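Local coordinates for protein putative esterase/lipase/thioesterase (Silicibacter sp., PDB 2PBL) that is a putative esterase, lipase or thioesterase of the alpha/beta-hydrolase fold that probably hydrolyses ester or thioester bonds, at residues A[84-87]-A[88-92]; A[102-106]-A[107-111]; A[2-5]-A[6-9]. All coordinates share one frame; numbering follows the deposited sequence.

Contact 1 of 3, residues A[84-87]-A[88-92]; sequences HLAV and GALSK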
loop_
_atom_site.group_PDB
_atom_site.type_symbol
_atom_site.label_atom_id
_atom_site.label_comp_id
_atom_site.label_asym_id
_atom_site.label_seq_id
_atom_site.Cartn_x
_atom_site.Cartn_y
_atom_site.Cartn_z
ATOM N N HIS A 84 9.812 -0.068 9.856
ATOM C CA HIS A 84 9.518 0.695 11.090
ATOM C C HIS A 84 8.029 1.113 11.207
ATOM O O HIS A 84 7.525 1.425 12.299
ATOM C CB HIS A 84 10.426 1.926 11.133
ATOM C CG HIS A 84 10.171 2.896 10.022
ATOM N ND1 HIS A 84 10.443 2.618 8.700
ATOM C CD2 HIS A 84 9.664 4.150 10.045
ATOM C CE1 HIS A 84 10.112 3.660 7.958
ATOM N NE2 HIS A 84 9.647 4.611 8.754
ATOM N N LEU A 85 7.320 1.088 10.085
ATOM C CA LEU A 85 5.897 1.408 10.089
ATOM C C LEU A 85 5.035 0.255 10.679
ATOM O O LEU A 85 3.820 0.388 10.846
ATOM C CB LEU A 85 5.452 1.798 8.696
ATOM C CG LEU A 85 6.187 2.998 8.049
ATOM C CD1 LEU A 85 5.688 3.255 6.643
ATOM C CD2 LEU A 85 6.069 4.297 8.897
ATOM N N ALA A 86 5.669 -0.865 11.001
ATOM C CA ALA A 86 4.974 -2.008 11.618
ATOM C C ALA A 86 4.697 -1.813 13.107
ATOM O O ALA A 86 3.838 -2.504 13.686
ATOM C CB ALA A 86 5.810 -3.283 11.413
ATOM N N VAL A 87 5.356 -0.831 13.718
ATOM C CA VAL A 87 5.271 -0.678 15.188
ATOM C C VAL A 87 3.850 -0.543 15.785
ATOM O O VAL A 87 3.491 -1.259 16.710
ATOM C CB VAL A 87 6.225 0.497 15.652
ATOM C CG1 VAL A 87 5.954 0.897 17.086
ATOM C CG2 VAL A 87 7.672 0.054 15.461
ATOM N N GLY A 88 3.028 0.346 15.264
ATOM C CA GLY A 88 1.728 0.576 15.859
ATOM C C GLY A 88 0.833 -0.662 15.876
ATOM O O GLY A 88 0.255 -1.007 16.914
ATOM N N ALA A 89 0.752 -1.357 14.739
ATOM C CA ALA A 89 -0.067 -2.581 14.665
ATOM C C ALA A 89 0.537 -3.702 15.483
ATOM O O ALA A 89 -0.194 -4.448 16.097
ATOM C CB ALA A 89 -0.232 -3.023 13.210
ATOM N N LEU A 90 1.863 -3.845 15.443
ATOM C CA LEU A 90 2.549 -4.850 16.259
ATOM C C LEU A 90 2.193 -4.683 17.725
ATOM O O LEU A 90 1.923 -5.650 18.392
ATOM C CB LEU A 90 4.063 -4.767 16.103
ATOM C CG LEU A 90 4.735 -5.430 14.908
ATOM C CD1 LEU A 90 6.214 -5.069 14.892
ATOM C CD2 LEU A 90 4.559 -6.923 14.950
ATOM N N SER A 91 2.159 -3.451 18.217
ATOM C CA SER A 91 1.842 -3.196 19.619
ATOM C C SER A 91 0.417 -3.597 19.989
ATOM O O SER A 91 0.150 -3.843 21.156
ATOM C CB SER A 91 2.071 -1.728 20.002
ATOM O OG SER A 91 1.016 -0.926 19.516
ATOM N N LYS A 92 -0.494 -3.633 19.004
ATOM C CA LYS A 92 -1.875 -4.046 19.222
ATOM C C LYS A 92 -2.042 -5.575 19.021
ATOM O O LYS A 92 -3.145 -6.106 19.147
ATOM C CB LYS A 92 -2.828 -3.261 18.313
ATOM C CG LYS A 92 -2.946 -1.765 18.688
ATOM C CD LYS A 92 -4.115 -1.098 17.970
ATOM C CE LYS A 92 -5.506 -1.384 18.561
ATOM N NZ LYS A 92 -6.649 -0.844 17.700
HETATM O O HOH W 1 1.434 0.016 12.064
#
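Helix 87-91 of this alpha/beta-hydrolase fold, a short helix between strands 64-69 and 94-99, turns on bonds that join A86 to L90 and V87 to S91. L90 N donates to A86 O over 3.0 Å with an N-H...O angle of 163°, and S91 N reaches V87 O at the same i to i+4 spacing, which is the alpha-helical pattern. One residue earlier a water takes over: it donates to L85 O and accepts from A89 N at 3.1 Å, bridging the 3-10 turn at 84-85 to the helix.

Next to the first bond the L90 side chain packs against its acceptor. With CG beside its own backbone N (chi1 -82°), L90 CG lies 3.3 Å from A86 O, and the CD1 branch alone goes on to the methyl A86 CB at 3.9 Å. F56 of strand 52-56 touches both A86 and L90, and F31 of helix 20-35 touches V87 and L90, so this turn is held between sheet and helix.

S91 turns its hydroxyl back between its own N and carbonyl carbon, and S91 OG donates to G88 O at 2.7 Å, tilted 26° from that carbonyl's plane.

Contact 2 of 3, residues A[102-106]-A[107-111]; sequences ELCPE and VRISE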
loop_
_atom_site.group_PDB
_atom_site.type_symbol
_atom_site.label_atom_id
_atom_site.label_comp_id
_atom_site.label_asym_id
_atom_site.label_seq_id
_atom_site.Cartn_x
_atom_site.Cartn_y
_atom_site.Cartn_z
ATOM N N GLU A 102 8.121 -6.763 -8.272
ATOM C CA GLU A 102 8.856 -6.260 -9.430
ATOM C C GLU A 102 8.256 -4.926 -9.848
ATOM O O GLU A 102 7.098 -4.617 -9.564
ATOM C CB GLU A 102 8.872 -7.239 -10.576
ATOM C CG GLU A 102 9.580 -8.496 -10.223
ATOM C CD GLU A 102 9.636 -9.430 -11.406
ATOM O OE1 GLU A 102 8.793 -10.313 -11.437
ATOM O OE2 GLU A 102 10.455 -9.210 -12.323
ATOM N N LEU A 103 9.082 -4.154 -10.533
ATOM C CA LEU A 103 8.776 -2.777 -10.862
ATOM C C LEU A 103 8.688 -2.570 -12.348
ATOM O O LEU A 103 9.233 -3.344 -13.127
ATOM C CB LEU A 103 9.904 -1.908 -10.317
ATOM C CG LEU A 103 10.196 -1.989 -8.816
ATOM C CD1 LEU A 103 11.447 -1.200 -8.399
ATOM C CD2 LEU A 103 8.992 -1.481 -8.052
ATOM N N CYS A 104 7.949 -1.532 -12.721
ATOM C CA CYS A 104 7.864 -1.123 -14.080
ATOM C C CYS A 104 9.234 -0.486 -14.322
ATOM O O CYS A 104 9.777 0.137 -13.394
ATOM C CB CYS A 104 6.756 -0.129 -14.301
ATOM S SG CYS A 104 5.084 -0.720 -13.906
ATOM N N PRO A 105 9.763 -0.604 -15.563
ATOM C CA PRO A 105 9.158 -1.197 -16.777
ATOM C C PRO A 105 9.419 -2.676 -17.012
ATOM O O PRO A 105 9.003 -3.202 -18.046
ATOM C CB PRO A 105 9.799 -0.376 -17.890
ATOM C CG PRO A 105 11.228 -0.173 -17.372
ATOM C CD PRO A 105 11.127 -0.086 -15.845
ATOM N N GLU A 106 10.060 -3.356 -16.067
ATOM C CA GLU A 106 10.315 -4.784 -16.210
ATOM C C GLU A 106 8.997 -5.538 -16.279
ATOM O O GLU A 106 8.839 -6.480 -17.077
ATOM C CB GLU A 106 11.166 -5.325 -15.059
ATOM C CG GLU A 106 12.657 -4.900 -15.045
ATOM C CD GLU A 106 12.927 -3.427 -14.697
ATOM O OE1 GLU A 106 12.535 -2.999 -13.586
ATOM O OE2 GLU A 106 13.599 -2.724 -15.512
ATOM N N VAL A 107 8.062 -5.153 -15.418
ATOM C CA VAL A 107 6.723 -5.717 -15.424
ATOM C C VAL A 107 5.671 -4.629 -15.681
ATOM O O VAL A 107 5.993 -3.423 -15.753
ATOM C CB VAL A 107 6.423 -6.472 -14.091
ATOM C CG1 VAL A 107 7.422 -7.581 -13.911
ATOM C CG2 VAL A 107 6.410 -5.541 -12.877
ATOM N N ARG A 108 4.426 -5.050 -15.856
ATOM C CA ARG A 108 3.351 -4.117 -16.022
ATOM C C ARG A 108 2.655 -4.034 -14.666
ATOM O O ARG A 108 2.805 -4.922 -13.808
ATOM C CB ARG A 108 2.356 -4.578 -17.066
ATOM C CG ARG A 108 2.893 -4.648 -18.494
ATOM C CD ARG A 108 1.840 -5.225 -19.438
ATOM N NE ARG A 108 0.662 -4.364 -19.475
ATOM C CZ ARG A 108 0.559 -3.280 -20.229
ATOM N NH1 ARG A 108 1.554 -2.915 -21.050
ATOM N NH2 ARG A 108 -0.548 -2.557 -20.154
ATOM N N ILE A 109 1.916 -2.948 -14.480
ATOM C CA ILE A 109 1.149 -2.754 -13.256
ATOM C C ILE A 109 0.206 -3.941 -13.014
ATOM O O ILE A 109 0.041 -4.399 -11.874
ATOM C CB ILE A 109 0.361 -1.427 -13.293
ATOM C CG1 ILE A 109 1.323 -0.240 -13.172
ATOM C CG2 ILE A 109 -0.712 -1.394 -12.186
ATOM C CD1 ILE A 109 0.649 1.093 -13.403
ATOM N N SER A 110 -0.444 -4.415 -14.067
ATOM C CA SER A 110 -1.336 -5.591 -13.900
ATOM C C SER A 110 -0.620 -6.823 -13.352
ATOM O O SER A 110 -1.215 -7.647 -12.645
ATOM C CB SER A 110 -2.062 -5.933 -15.200
ATOM O OG SER A 110 -1.147 -6.368 -16.195
ATOM N N GLU A 111 0.642 -6.989 -13.724
ATOM C CA GLU A 111 1.461 -8.080 -13.180
ATOM C C GLU A 111 1.804 -7.813 -11.723
ATOM O O GLU A 111 1.924 -8.723 -10.915
ATOM C CB GLU A 111 2.773 -8.233 -13.950
ATOM C CG GLU A 111 2.608 -8.538 -15.402
ATOM C CD GLU A 111 3.942 -8.689 -16.080
ATOM O OE1 GLU A 111 4.584 -9.773 -15.932
ATOM O OE2 GLU A 111 4.329 -7.714 -16.745
#
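V107 is the hub of a five-residue turn, an alpha-turn by its i+4 to i bond, that leads into the N terminus of helix 109-126, the helix following strand 94-99 in the alpha/beta-hydrolase fold. Its two methyls divide the work. V107 CG1 packs against the E102 side chain, 3.7 Å from E102 CB, and lies over the face of the E102 carboxylate, with CD at 3.8 Å; the two side chains cross at about a right angle. CG2, set between the V107 backbone N and carbonyl carbon, faces the main chain instead and comes to 3.5 Å from E102 O. The V107 backbone closes the turn: its N donates to L103 O over 3.1 Å, well aligned at the hydrogen (163°) but reaching the oxygen from 41° out of the carbonyl plane. Its carbonyl takes a CA-H...O contact from C104, with C104 CA and V107 O 3.4 Å apart.

Around this centre, C104 SG meets I109 CG1 at 3.9 Å, where F184 of helix 181-184 touches both residues. The C104-P105 peptide bond is cis and lies within the turn. Further out, Q115 OE1 holds the E102 backbone N, while H51 NE2 makes a weak bond to the carboxylate at OE1.

The helix start is marked by R108 at the N-cap position, its guanidinium bonded through NH1 to K185 O. E111 folds back to it: R108 N donates to E111 OE2 over 2.8 Å, meeting that oxygen from above the carboxylate plane.

Contact 3 of 3, residues A[2-5]-A[6-9]; sequences MELD and DAYA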
loop_
_atom_site.group_PDB
_atom_site.type_symbol
_atom_site.label_atom_id
_atom_site.label_comp_id
_atom_site.label_asym_id
_atom_site.label_seq_id
_atom_site.Cartn_x
_atom_site.Cartn_y
_atom_site.Cartn_z
HETATM N N MSE A 2 3.244 14.283 -21.128
HETATM C CA MSE A 2 3.797 15.054 -20.003
HETATM C C MSE A 2 2.903 16.174 -19.381
HETATM O O MSE A 2 3.299 16.811 -18.406
HETATM C CB MSE A 2 5.172 15.638 -20.380
ATOM N N GLU A 3 1.714 16.407 -19.911
ATOM C CA GLU A 3 0.799 17.424 -19.392
ATOM C C GLU A 3 0.574 17.368 -17.866
ATOM O O GLU A 3 0.541 18.401 -17.201
ATOM C CB GLU A 3 -0.536 17.278 -20.149
ATOM C CG GLU A 3 -1.702 18.091 -19.653
ATOM N N LEU A 4 0.473 16.154 -17.315
ATOM C CA LEU A 4 0.209 15.971 -15.885
ATOM C C LEU A 4 1.401 15.620 -15.036
ATOM O O LEU A 4 1.260 15.228 -13.884
ATOM C CB LEU A 4 -0.899 14.935 -15.718
ATOM C CG LEU A 4 -2.217 15.309 -16.383
ATOM C CD1 LEU A 4 -3.340 14.284 -16.090
ATOM C CD2 LEU A 4 -2.664 16.718 -15.947
ATOM N N ASP A 5 2.602 15.801 -15.562
ATOM C CA ASP A 5 3.773 15.525 -14.787
ATOM C C ASP A 5 3.825 16.324 -13.500
ATOM O O ASP A 5 4.095 15.775 -12.436
ATOM C CB ASP A 5 5.045 15.797 -15.610
ATOM C CG ASP A 5 5.299 14.729 -16.633
ATOM O OD1 ASP A 5 4.522 13.753 -16.664
ATOM O OD2 ASP A 5 6.276 14.856 -17.388
ATOM N N ASP A 6 3.608 17.630 -13.611
ATOM C CA ASP A 6 3.710 18.486 -12.429
ATOM C C ASP A 6 2.621 18.144 -11.390
ATOM O O ASP A 6 2.894 18.154 -10.200
ATOM C CB ASP A 6 3.593 19.965 -12.807
ATOM C CG ASP A 6 3.728 20.876 -11.599
ATOM O OD1 ASP A 6 4.776 20.849 -10.920
ATOM O OD2 ASP A 6 2.773 21.615 -11.333
ATOM N N ALA A 7 1.405 17.873 -11.869
ATOM C CA ALA A 7 0.246 17.501 -11.042
ATOM C C ALA A 7 0.510 16.251 -10.177
ATOM O O ALA A 7 0.142 16.213 -9.000
ATOM C CB ALA A 7 -0.948 17.282 -11.915
ATOM N N TYR A 8 1.194 15.254 -10.749
ATOM C CA TYR A 8 1.532 14.024 -10.018
ATOM C C TYR A 8 2.903 14.014 -9.308
ATOM O O TYR A 8 3.315 13.016 -8.712
ATOM C CB TYR A 8 1.328 12.805 -10.955
ATOM C CG TYR A 8 -0.121 12.527 -11.066
ATOM C CD1 TYR A 8 -0.906 13.141 -12.057
ATOM C CD2 TYR A 8 -0.760 11.710 -10.131
ATOM C CE1 TYR A 8 -2.267 12.933 -12.132
ATOM C CE2 TYR A 8 -2.106 11.498 -10.210
ATOM C CZ TYR A 8 -2.869 12.116 -11.204
ATOM O OH TYR A 8 -4.227 11.945 -11.265
ATOM N N ALA A 9 3.607 15.145 -9.336
ATOM C CA ALA A 9 4.904 15.231 -8.717
ATOM C C ALA A 9 4.673 15.559 -7.255
ATOM O O ALA A 9 4.081 16.605 -6.954
ATOM C CB ALA A 9 5.738 16.315 -9.404
HETATM O O HOH W 2 3.531 18.921 -16.415
HETATM O O HOH W 3 0.787 19.007 -14.613
#
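Two type I beta turns in succession, M2 to D5 and D6 to A9, fold the N-terminal segment ahead of helix 20-35, and L4 with Y8 joins one to the other. A direct backbone bond links the turns: Y8 N donates to L4 O over 3.1 Å at an N-H...O angle of 156°. Inside the turns D5 N bonds to M2 O and A9 N to D6 O.

Water supplies the next pair of links. One molecule donates to M2 O and accepts from D6 N at 3.1 Å; a second donates to E3 O at 2.7 Å and accepts from A7 N. Each joins residues i and i+4, the spacing of the direct bond.

Apolar contact is lighter. L4 CB approaches Y8 CD1 at 4.1 Å, while L4 CD2 is a looser 4.4 Å from A7 CB.

Polar bonds fasten the segment to the body of the fold: D5 OD2 to S179 OG, D6 OD1 to Y13 OH, D6 O to R216 NH1, Y8 O to Y73 OH, and Y8 OH to Q222 NE2 of helix 217-230. The Y8 ring, swung beside its own backbone N by chi1 of -76°, presents its edge to L4, whose carbonyl oxygen lies in the ring plane 3.5 Å from Y8 CD1.

From the N terminus the chain meets contact 3 first, then contact 1 and contact 2. Each closes a local turn within one continuous run of residues, and the three follow in series, neither nesting nor crossing. Contact 3 joins the N-terminal segment to the loop around 177-179 and to helix 217-230. Contact 1 sets helix 87-91 between helix 20-35 and strands 52-56 and 94-99; contact 2 leads from strand 94-99 into helix 109-126 and meets helix 181-184. Contact 1 lies across the chain's centre from both others, its centre 29 Å from that of contact 2, while contacts 2 and 3 approach to about 11 Å between nearest atoms.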